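Local coordinates for protein probable histone-lysine N-methyltransferase, H3 lysine-9 specific SUVH9 (Arabidopsis thaliana, PDB 4NJ5) that acts in gene silencing without binding S-adenosyl-L-methionine, and may bind methylated DNA and recruit RNA polymerase V to chromatin in RNA-directed DNA methylation, at residues Glu280-Thr285 with Ser452-Val457; Ser286-Leu291 with Ala394-Gln399; Lys18-Tyr23 with Arg87-Val92. One frame throughout, in Å; residues are numbered along the deposited sequence.

How the contacts relate
Contacts 1 and 2 are neighbours whose first segments are continuous: 280-285 runs straight on into 286-291, and their partners, 452-457 and 394-399, both belong to the SET region. Their centres lie 15 Å apart, contact 2 is nested inside the loop that contact 1 closes, and they meet where Thr285 CG2 packs 4.0 Å from Ala394 CB. Contact 3 closes earlier in the chain and sits on the opposite side of the chain's centre, joining the long helix 8-35 to the SRA domain; its centre is 37 Å from that of contact 1 and 44 Å from that of contact 2. All three lie away from the triangular zinc cluster of the pre-SET domain.

Contact 1: residues Glu280-Thr285 with Ser452-Val457; sequences EYLAQT and SKMRNV
A two-stranded parallel sheet joins 280-281, within the Pre-SET motif range, to 454-455 of the SET domain, and its backbone ladder carries the contact. Glu280 N donates to Lys453 O at 3.0 Å, nearly along the C=O axis. The return bond from Arg455 N to Glu280 O is weak, and Met454 CA adds a C-H...O contact to the same oxygen. Leu282 N then reaches Arg455 O at 3.0 Å, from above the carbonyl plane (61° out of it).

Glu280 and Met454 are bridge partners on the same face of the sheet, and their side chains run alongside one another in the same direction. Met454 is bent at its last torsion (chi3 67°), placing CE 3.9 Å from Leu282 CD2 and 3.7 Å from Glu280 OE2.

Tyr281, the second bridge residue, brings its ring against the other segment. One face of the Tyr281 ring takes Asn456 CA in a CH-pi contact, 3.9 Å from the centroid and 27° off the normal; Arg455 O lies over the same face, offset toward the rim. The phenol oxygen accepts from Val457 N at 3.3 Å and is also hydrogen-bonded to Glu260 OE2, a grip from two different parts of the chain which probably limits the swing of the ring. Asn456 turns CB to Leu282 O at 3.2 Å, while its amide bonds to the backbone of Glu389 and Ala391. Arg455 starts away from the other strand; its guanidinium makes cation-pi contacts with Tyr279 and Tyr460, and its NE bonds to Val451 O.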
loop_
_atom_site.group_PDB
_atom_site.type_symbol
_atom_site.label_atom_id
_atom_site.label_comp_id
_atom_site.label_asym_id
_atom_site.label_seq_id
_atom_site.Cartn_x
_atom_site.Cartn_y
_atom_site.Cartn_z
ATOM N N GLU A 280 3.926 -17.750 -23.647
ATOM C CA GLU A 280 3.470 -16.652 -24.479
ATOM C C GLU A 280 2.730 -15.690 -23.568
ATOM O O GLU A 280 1.755 -16.070 -22.918
ATOM C CB GLU A 280 2.550 -17.146 -25.591
ATOM C CG GLU A 280 1.857 -16.027 -26.347
ATOM C CD GLU A 280 0.936 -16.535 -27.434
ATOM O OE1 GLU A 280 1.241 -17.586 -28.037
ATOM O OE2 GLU A 280 -0.098 -15.882 -27.677
ATOM N N TYR A 281 3.202 -14.451 -23.504
ATOM C CA TYR A 281 2.587 -13.467 -22.627
ATOM C C TYR A 281 1.188 -13.103 -23.108
ATOM O O TYR A 281 0.968 -12.873 -24.297
ATOM C CB TYR A 281 3.449 -12.210 -22.502
ATOM C CG TYR A 281 3.050 -11.356 -21.323
ATOM C CD1 TYR A 281 3.695 -11.484 -20.101
ATOM C CD2 TYR A 281 2.009 -10.442 -21.423
ATOM C CE1 TYR A 281 3.325 -10.714 -19.018
ATOM C CE2 TYR A 281 1.629 -9.671 -20.348
ATOM C CZ TYR A 281 2.290 -9.810 -19.146
ATOM O OH TYR A 281 1.912 -9.041 -18.068
ATOM N N LEU A 282 0.248 -13.054 -22.170
ATOM C CA LEU A 282 -1.139 -12.742 -22.478
ATOM C C LEU A 282 -1.680 -11.765 -21.441
ATOM O O LEU A 282 -1.866 -12.123 -20.278
ATOM C CB LEU A 282 -1.971 -14.023 -22.492
ATOM C CG LEU A 282 -3.463 -13.854 -22.772
ATOM C CD1 LEU A 282 -3.696 -13.223 -24.142
ATOM C CD2 LEU A 282 -4.188 -15.186 -22.652
ATOM N N ALA A 283 -1.935 -10.531 -21.866
ATOM C CA ALA A 283 -2.229 -9.446 -20.933
ATOM C C ALA A 283 -3.640 -9.507 -20.358
ATOM O O ALA A 283 -3.891 -9.015 -19.259
ATOM C CB ALA A 283 -1.977 -8.096 -21.590
ATOM N N GLN A 284 -4.560 -10.103 -21.106
ATOM C CA GLN A 284 -5.940 -10.227 -20.657
ATOM C C GLN A 284 -6.411 -11.663 -20.839
ATOM O O GLN A 284 -6.017 -12.328 -21.793
ATOM C CB GLN A 284 -6.850 -9.282 -21.442
ATOM C CG GLN A 284 -6.463 -7.816 -21.357
ATOM C CD GLN A 284 -7.515 -6.911 -21.963
ATOM O OE1 GLN A 284 -8.615 -6.770 -21.424
ATOM N NE2 GLN A 284 -7.189 -6.301 -23.098
ATOM N N THR A 285 -7.251 -12.133 -19.924
ATOM C CA THR A 285 -7.772 -13.493 -19.991
ATOM C C THR A 285 -8.485 -13.762 -21.313
ATOM O O THR A 285 -9.282 -12.947 -21.778
ATOM C CB THR A 285 -8.725 -13.794 -18.814
ATOM O OG1 THR A 285 -7.955 -14.131 -17.654
ATOM C CG2 THR A 285 -9.656 -14.959 -19.143
ATOM N N SER A 452 -0.553 -22.677 -18.222
ATOM C CA SER A 452 0.660 -23.431 -18.515
ATOM C C SER A 452 1.294 -23.012 -19.840
ATOM O O SER A 452 2.433 -23.367 -20.126
ATOM C CB SER A 452 0.349 -24.929 -18.549
ATOM O OG SER A 452 -0.538 -25.236 -19.613
ATOM N N LYS A 453 0.548 -22.263 -20.645
ATOM C CA LYS A 453 1.002 -21.872 -21.974
ATOM C C LYS A 453 0.974 -20.366 -22.157
ATOM O O LYS A 453 1.953 -19.763 -22.583
ATOM C CB LYS A 453 0.134 -22.550 -23.042
ATOM C CG LYS A 453 0.240 -24.061 -23.081
ATOM C CD LYS A 453 -0.666 -24.654 -24.152
ATOM C CE LYS A 453 -0.490 -26.161 -24.262
ATOM N NZ LYS A 453 0.918 -26.525 -24.574
ATOM N N MET A 454 -0.166 -19.771 -21.834
ATOM C CA MET A 454 -0.352 -18.336 -21.963
ATOM C C MET A 454 -0.757 -17.747 -20.617
ATOM O O MET A 454 -1.683 -18.241 -19.968
ATOM C CB MET A 454 -1.394 -18.029 -23.041
ATOM C CG MET A 454 -0.954 -18.486 -24.433
ATOM S SD MET A 454 -2.306 -18.856 -25.569
ATOM C CE MET A 454 -3.020 -17.228 -25.792
ATOM N N ARG A 455 -0.042 -16.705 -20.198
ATOM C CA ARG A 455 -0.210 -16.120 -18.875
ATOM C C ARG A 455 0.425 -14.736 -18.828
ATOM O O ARG A 455 1.245 -14.393 -19.680
ATOM C CB ARG A 455 0.472 -17.003 -17.833
ATOM C CG ARG A 455 1.889 -17.387 -18.228
ATOM C CD ARG A 455 2.733 -17.740 -17.029
ATOM N NE ARG A 455 2.313 -18.981 -16.389
ATOM C CZ ARG A 455 2.686 -19.341 -15.166
ATOM N NH1 ARG A 455 3.472 -18.544 -14.452
ATOM N NH2 ARG A 455 2.267 -20.487 -14.651
ATOM N N ASN A 456 0.045 -13.949 -17.824
ATOM C CA ASN A 456 0.652 -12.643 -17.583
ATOM C C ASN A 456 1.485 -12.659 -16.304
ATOM O O ASN A 456 1.699 -13.717 -15.706
ATOM C CB ASN A 456 -0.419 -11.562 -17.476
ATOM C CG ASN A 456 -1.217 -11.651 -16.181
ATOM O OD1 ASN A 456 -1.436 -12.738 -15.642
ATOM N ND2 ASN A 456 -1.657 -10.503 -15.679
ATOM N N VAL A 457 1.934 -11.480 -15.883
ATOM C CA VAL A 457 2.792 -11.336 -14.709
ATOM C C VAL A 457 2.158 -11.943 -13.454
ATOM O O VAL A 457 2.832 -12.620 -12.667
ATOM C CB VAL A 457 3.166 -9.844 -14.469
ATOM C CG1 VAL A 457 1.913 -8.969 -14.389
ATOM C CG2 VAL A 457 4.029 -9.685 -13.223
#

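Contact 2: residues Ser286-Leu291 with Ala394-Gln399; sequences SFPPGL and ALTREQ
Ala394 N donates to Ser286 O at 2.9 Å, the backbone hydrogen bond that ties 286-291 to the edge of the SET strand. The bond is fairly straight at 156°, with the donor tilted 24° from the carbonyl plane. Ser286 also pairs through its backbone with Gly392, two residues before Ala394 and just ahead of strand 393-395.

Around this bond the packing is mostly between carbons. Ala394 CB sits 3.7 Å from Phe287 CD1, and the Phe287 ring stacks edge-to-face with His478. The ring of Pro288 follows, its CD set against the carbonyl oxygen of Ala394 (CD to O 3.6 Å) and its CG 4.2 Å from Thr396 CG2.

The strand then gives way to helix 397-405, whose start is closed by a capping box. Thr396, at the N-cap, accepts from Gln399 N through OG1 at 3.3 Å, and Gln399 OE1 reciprocates by accepting from Thr396 N at 2.8 Å, with an N-H...O angle of 170°. That donor stands above the amide carbonyl plane. With OE1 engaged in the box, NE2 of the same amide is carried to Pro288 CB, 4.0 Å away. An alanine in place of Gln399 would probably leave Thr396 N without its side-chain acceptor and open a gap beside Pro288. On the other side of the strand, Leu395 pairs through its backbone with Ala448 of the antiparallel strand 448-450.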
loop_
_atom_site.group_PDB
_atom_site.type_symbol
_atom_site.label_atom_id
_atom_site.label_comp_id
_atom_site.label_asym_id
_atom_site.label_seq_id
_atom_site.Cartn_x
_atom_site.Cartn_y
_atom_site.Cartn_z
ATOM N N SER A 286 -8.172 -14.899 -21.925
ATOM C CA SER A 286 -8.830 -15.303 -23.159
ATOM C C SER A 286 -10.010 -16.230 -22.879
ATOM O O SER A 286 -9.841 -17.342 -22.378
ATOM C CB SER A 286 -7.838 -15.974 -24.105
ATOM O OG SER A 286 -8.507 -16.508 -25.234
ATOM N N PHE A 287 -11.207 -15.755 -23.196
ATOM C CA PHE A 287 -12.415 -16.545 -23.027
ATOM C C PHE A 287 -12.649 -17.382 -24.281
ATOM O O PHE A 287 -12.165 -17.027 -25.355
ATOM C CB PHE A 287 -13.602 -15.628 -22.708
ATOM C CG PHE A 287 -13.499 -14.964 -21.360
ATOM C CD1 PHE A 287 -13.687 -15.699 -20.200
ATOM C CD2 PHE A 287 -13.200 -13.612 -21.251
ATOM C CE1 PHE A 287 -13.583 -15.100 -18.955
ATOM C CE2 PHE A 287 -13.097 -13.002 -20.002
ATOM C CZ PHE A 287 -13.289 -13.747 -18.856
ATOM N N PRO A 288 -13.358 -18.515 -24.145
ATOM C CA PRO A 288 -13.570 -19.423 -25.279
ATOM C C PRO A 288 -14.224 -18.732 -26.466
ATOM O O PRO A 288 -15.198 -18.003 -26.283
ATOM C CB PRO A 288 -14.503 -20.500 -24.705
ATOM C CG PRO A 288 -15.037 -19.937 -23.434
ATOM C CD PRO A 288 -13.962 -19.042 -22.911
ATOM N N PRO A 289 -13.677 -18.955 -27.671
ATOM C CA PRO A 289 -14.184 -18.360 -28.909
ATOM C C PRO A 289 -15.667 -18.647 -29.080
ATOM O O PRO A 289 -16.086 -19.803 -28.985
ATOM C CB PRO A 289 -13.379 -19.078 -29.996
ATOM C CG PRO A 289 -12.122 -19.481 -29.324
ATOM C CD PRO A 289 -12.515 -19.825 -27.916
ATOM N N GLY A 290 -16.449 -17.599 -29.312
ATOM C CA GLY A 290 -17.880 -17.753 -29.470
ATOM C C GLY A 290 -18.644 -17.623 -28.169
ATOM O O GLY A 290 -19.692 -18.245 -27.997
ATOM N N LEU A 291 -18.124 -16.822 -27.246
ATOM C CA LEU A 291 -18.857 -16.396 -26.088
ATOM C C LEU A 291 -19.285 -14.985 -26.290
ATOM O O LEU A 291 -20.373 -14.583 -25.931
ATOM C CB LEU A 291 -17.988 -16.405 -24.840
ATOM C CG LEU A 291 -18.630 -15.656 -23.656
ATOM C CD1 LEU A 291 -18.995 -16.641 -22.595
ATOM C CD2 LEU A 291 -17.805 -14.544 -23.057
ATOM N N ALA A 394 -9.299 -19.206 -20.215
ATOM C CA ALA A 394 -10.508 -19.685 -19.548
ATOM C C ALA A 394 -11.157 -20.848 -20.286
ATOM O O ALA A 394 -11.226 -20.859 -21.514
ATOM C CB ALA A 394 -11.505 -18.547 -19.364
ATOM N N LEU A 395 -11.635 -21.823 -19.520
ATOM C CA LEU A 395 -12.254 -23.015 -20.085
ATOM C C LEU A 395 -13.708 -23.177 -19.663
ATOM O O LEU A 395 -14.126 -22.698 -18.602
ATOM C CB LEU A 395 -11.494 -24.277 -19.667
ATOM C CG LEU A 395 -10.081 -24.565 -20.178
ATOM C CD1 LEU A 395 -9.814 -23.849 -21.490
ATOM C CD2 LEU A 395 -9.046 -24.188 -19.137
ATOM N N THR A 396 -14.469 -23.865 -20.508
ATOM C CA THR A 396 -15.791 -24.350 -20.144
ATOM C C THR A 396 -15.597 -25.593 -19.289
ATOM O O THR A 396 -14.467 -26.021 -19.073
ATOM C CB THR A 396 -16.592 -24.760 -21.392
ATOM O OG1 THR A 396 -15.834 -25.705 -22.158
ATOM C CG2 THR A 396 -16.879 -23.546 -22.260
ATOM N N ARG A 397 -16.684 -26.189 -18.812
ATOM C CA ARG A 397 -16.568 -27.425 -18.047
ATOM C C ARG A 397 -16.103 -28.607 -18.904
ATOM O O ARG A 397 -15.354 -29.449 -18.429
ATOM C CB ARG A 397 -17.872 -27.729 -17.301
ATOM C CG ARG A 397 -17.815 -28.998 -16.457
ATOM C CD ARG A 397 -18.661 -28.887 -15.197
ATOM N NE ARG A 397 -18.163 -27.839 -14.308
ATOM C CZ ARG A 397 -18.184 -27.900 -12.980
ATOM N NH1 ARG A 397 -18.678 -28.966 -12.366
ATOM N NH2 ARG A 397 -17.704 -26.893 -12.264
ATOM N N GLU A 398 -16.536 -28.661 -20.161
ATOM C CA GLU A 398 -16.107 -29.722 -21.083
ATOM C C GLU A 398 -14.602 -29.645 -21.379
ATOM O O GLU A 398 -13.890 -30.651 -21.299
ATOM C CB GLU A 398 -16.931 -29.695 -22.392
ATOM C CG GLU A 398 -16.856 -28.342 -23.126
ATOM C CD GLU A 398 -17.633 -28.293 -24.438
ATOM O OE1 GLU A 398 -18.100 -29.353 -24.922
ATOM O OE2 GLU A 398 -17.769 -27.177 -24.991
ATOM N N GLN A 399 -14.127 -28.447 -21.710
ATOM C CA GLN A 399 -12.737 -28.243 -22.093
ATOM C C GLN A 399 -11.831 -28.524 -20.906
ATOM O O GLN A 399 -10.798 -29.204 -21.025
ATOM C CB GLN A 399 -12.525 -26.802 -22.575
ATOM C CG GLN A 399 -13.313 -26.423 -23.824
ATOM C CD GLN A 399 -13.540 -24.918 -23.955
ATOM O OE1 GLN A 399 -13.310 -24.156 -23.015
ATOM N NE2 GLN A 399 -14.000 -24.490 -25.126
#

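Contact 3: residues Lys18-Tyr23 with Arg87-Val92; sequences KTRMIY and RFELCV
Tyr23 and Glu89 both hold CG anti to the backbone N (chi1 180° and -168°), which sets each CG beside its own carbonyl carbon; from there the Tyr23 ring reaches Glu89. Ring and carboxylate planes are not far from parallel, and Tyr23 CE2 lies 3.7 Å from Glu89 CG. Val92 CG2 meets the ring at its other ortho and meta carbons, 3.7 Å from Tyr23 CD1, so Glu89 and Val92, one helical turn apart, both meet the tyrosine from the same side of its ring plane, at different rim carbons. Val92 turns its second methyl, CG1, to Thr19 CG2 at 3.8 Å, the two side chains passing alongside in opposed directions; Thr19 OG1 is hydrogen-bonded back to His15 O within its own helix.

The polar end of the contact is a salt bridge. Arg20 bends at chi3, and its guanidinium NH2 lies 2.7 Å from Glu89 OE2. The two side chains cross at about a right angle with their planes steeply inclined, and the hydrogen bond is weak, clearly bent at the hydrogen; NH2 also donates to Ile83 O. A water in the guanidinium plane accepts from Arg20 NE at 3.1 Å and lies 2.7 Å from Glu89 OE2, to which it can donate, a probable second, water-mediated link. Glu89 OE1 accepts from Phe85 N just before the helix, so both carboxylate oxygens are engaged and the group is likely to be held against rotation.

The axes of segment 18-23 of helix 8-35 and of helix 87-92 run 141° apart and approach no closer than 11.2 Å; the side chains of Tyr23, Glu89 and Val92 meet between them. Helix 46-60 packs against the same tyrosine through Ala51, Ala54 and Met58, while Phe84 of strand 83-84, in the SRA domain, touches both Arg20 and Glu89.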
loop_
_atom_site.group_PDB
_atom_site.type_symbol
_atom_site.label_atom_id
_atom_site.label_comp_id
_atom_site.label_asym_id
_atom_site.label_seq_id
_atom_site.Cartn_x
_atom_site.Cartn_y
_atom_site.Cartn_z
ATOM N N LYS A 18 -5.420 -4.355 11.431
ATOM C CA LYS A 18 -6.793 -3.888 11.628
ATOM C C LYS A 18 -6.878 -2.364 11.792
ATOM O O LYS A 18 -7.783 -1.710 11.249
ATOM C CB LYS A 18 -7.430 -4.579 12.837
ATOM C CG LYS A 18 -7.755 -6.050 12.621
ATOM C CD LYS A 18 -8.880 -6.217 11.614
ATOM C CE LYS A 18 -9.168 -7.685 11.334
ATOM N NZ LYS A 18 -9.607 -8.421 12.556
ATOM N N THR A 19 -5.931 -1.802 12.536
ATOM C CA THR A 19 -5.925 -0.364 12.759
ATOM C C THR A 19 -5.764 0.386 11.444
ATOM O O THR A 19 -6.486 1.350 11.177
ATOM C CB THR A 19 -4.809 0.073 13.730
ATOM O OG1 THR A 19 -4.938 -0.637 14.968
ATOM C CG2 THR A 19 -4.903 1.570 13.996
ATOM N N ARG A 20 -4.823 -0.059 10.620
ATOM C CA ARG A 20 -4.576 0.608 9.348
ATOM C C ARG A 20 -5.773 0.477 8.410
ATOM O O ARG A 20 -6.121 1.426 7.691
ATOM C CB ARG A 20 -3.287 0.099 8.696
ATOM C CG ARG A 20 -2.033 0.443 9.501
ATOM C CD ARG A 20 -0.771 0.415 8.650
ATOM N NE ARG A 20 -0.747 1.489 7.659
ATOM C CZ ARG A 20 0.317 1.804 6.925
ATOM N NH1 ARG A 20 1.452 1.134 7.076
ATOM N NH2 ARG A 20 0.250 2.796 6.047
ATOM N N MET A 21 -6.414 -0.689 8.436
ATOM C CA MET A 21 -7.624 -0.891 7.640
ATOM C C MET A 21 -8.723 0.095 8.033
ATOM O O MET A 21 -9.385 0.694 7.168
ATOM C CB MET A 21 -8.128 -2.324 7.781
ATOM C CG MET A 21 -7.755 -3.223 6.624
ATOM S SD MET A 21 -8.693 -4.758 6.687
ATOM C CE MET A 21 -7.964 -5.513 8.138
ATOM N N ILE A 22 -8.909 0.267 9.339
ATOM C CA ILE A 22 -9.868 1.246 9.836
ATOM C C ILE A 22 -9.507 2.658 9.386
ATOM O O ILE A 22 -10.354 3.385 8.864
ATOM C CB ILE A 22 -9.982 1.214 11.370
ATOM C CG1 ILE A 22 -10.696 -0.060 11.826
ATOM C CG2 ILE A 22 -10.731 2.439 11.876
ATOM C CD1 ILE A 22 -10.935 -0.121 13.323
ATOM N N TYR A 23 -8.246 3.040 9.574
ATOM C CA TYR A 23 -7.809 4.387 9.211
ATOM C C TYR A 23 -8.068 4.712 7.735
ATOM O O TYR A 23 -8.738 5.702 7.415
ATOM C CB TYR A 23 -6.333 4.602 9.562
ATOM C CG TYR A 23 -5.826 5.982 9.207
ATOM C CD1 TYR A 23 -6.086 7.074 10.027
ATOM C CD2 TYR A 23 -5.089 6.192 8.052
ATOM C CE1 TYR A 23 -5.626 8.336 9.703
ATOM C CE2 TYR A 23 -4.628 7.451 7.718
ATOM C CZ TYR A 23 -4.898 8.518 8.546
ATOM O OH TYR A 23 -4.436 9.768 8.212
ATOM N N ARG A 87 1.283 12.585 7.964
ATOM C CA ARG A 87 1.835 12.781 9.297
ATOM C C ARG A 87 0.903 12.257 10.383
ATOM O O ARG A 87 1.338 11.599 11.313
ATOM C CB ARG A 87 2.136 14.259 9.538
ATOM C CG ARG A 87 3.235 14.832 8.681
ATOM C CD ARG A 87 4.580 14.278 9.079
ATOM N NE ARG A 87 5.517 15.323 9.481
ATOM C CZ ARG A 87 5.801 15.620 10.743
ATOM N NH1 ARG A 87 6.662 16.585 11.027
ATOM N NH2 ARG A 87 5.222 14.944 11.718
ATOM N N PHE A 88 -0.384 12.553 10.256
ATOM C CA PHE A 88 -1.360 12.172 11.273
ATOM C C PHE A 88 -1.434 10.655 11.399
ATOM O O PHE A 88 -1.631 10.105 12.492
ATOM C CB PHE A 88 -2.730 12.732 10.914
ATOM C CG PHE A 88 -3.427 13.413 12.054
ATOM C CD1 PHE A 88 -4.098 12.674 13.012
ATOM C CD2 PHE A 88 -3.425 14.794 12.156
ATOM C CE1 PHE A 88 -4.754 13.302 14.057
ATOM C CE2 PHE A 88 -4.078 15.422 13.194
ATOM C CZ PHE A 88 -4.746 14.673 14.145
ATOM N N GLU A 89 -1.270 9.987 10.263
ATOM C CA GLU A 89 -1.210 8.535 10.216
ATOM C C GLU A 89 -0.162 8.009 11.199
ATOM O O GLU A 89 -0.389 7.012 11.883
ATOM C CB GLU A 89 -0.890 8.076 8.790
ATOM C CG GLU A 89 -1.088 6.603 8.546
ATOM C CD GLU A 89 -0.968 6.232 7.077
ATOM O OE1 GLU A 89 -0.683 7.128 6.251
ATOM O OE2 GLU A 89 -1.155 5.040 6.750
ATOM N N LEU A 90 0.974 8.701 11.279
ATOM C CA LEU A 90 2.037 8.338 12.211
ATOM C C LEU A 90 1.570 8.436 13.657
ATOM O O LEU A 90 2.030 7.683 14.516
ATOM C CB LEU A 90 3.258 9.230 12.002
ATOM C CG LEU A 90 3.873 9.180 10.604
ATOM C CD1 LEU A 90 5.017 10.177 10.486
ATOM C CD2 LEU A 90 4.349 7.774 10.283
ATOM N N CYS A 91 0.662 9.370 13.923
ATOM C CA CYS A 91 0.096 9.522 15.257
ATOM C C CYS A 91 -0.817 8.346 15.551
ATOM O O CYS A 91 -0.806 7.799 16.658
ATOM C CB CYS A 91 -0.693 10.828 15.377
ATOM S SG CYS A 91 0.241 12.305 14.968
ATOM N N VAL A 92 -1.613 7.964 14.556
ATOM C CA VAL A 92 -2.495 6.808 14.697
ATOM C C VAL A 92 -1.712 5.549 15.082
ATOM O O VAL A 92 -2.138 4.785 15.946
ATOM C CB VAL A 92 -3.306 6.547 13.410
ATOM C CG1 VAL A 92 -4.133 5.273 13.548
ATOM C CG2 VAL A 92 -4.199 7.743 13.097
HETATM O O HOH W 1 -3.237 3.350 7.277
#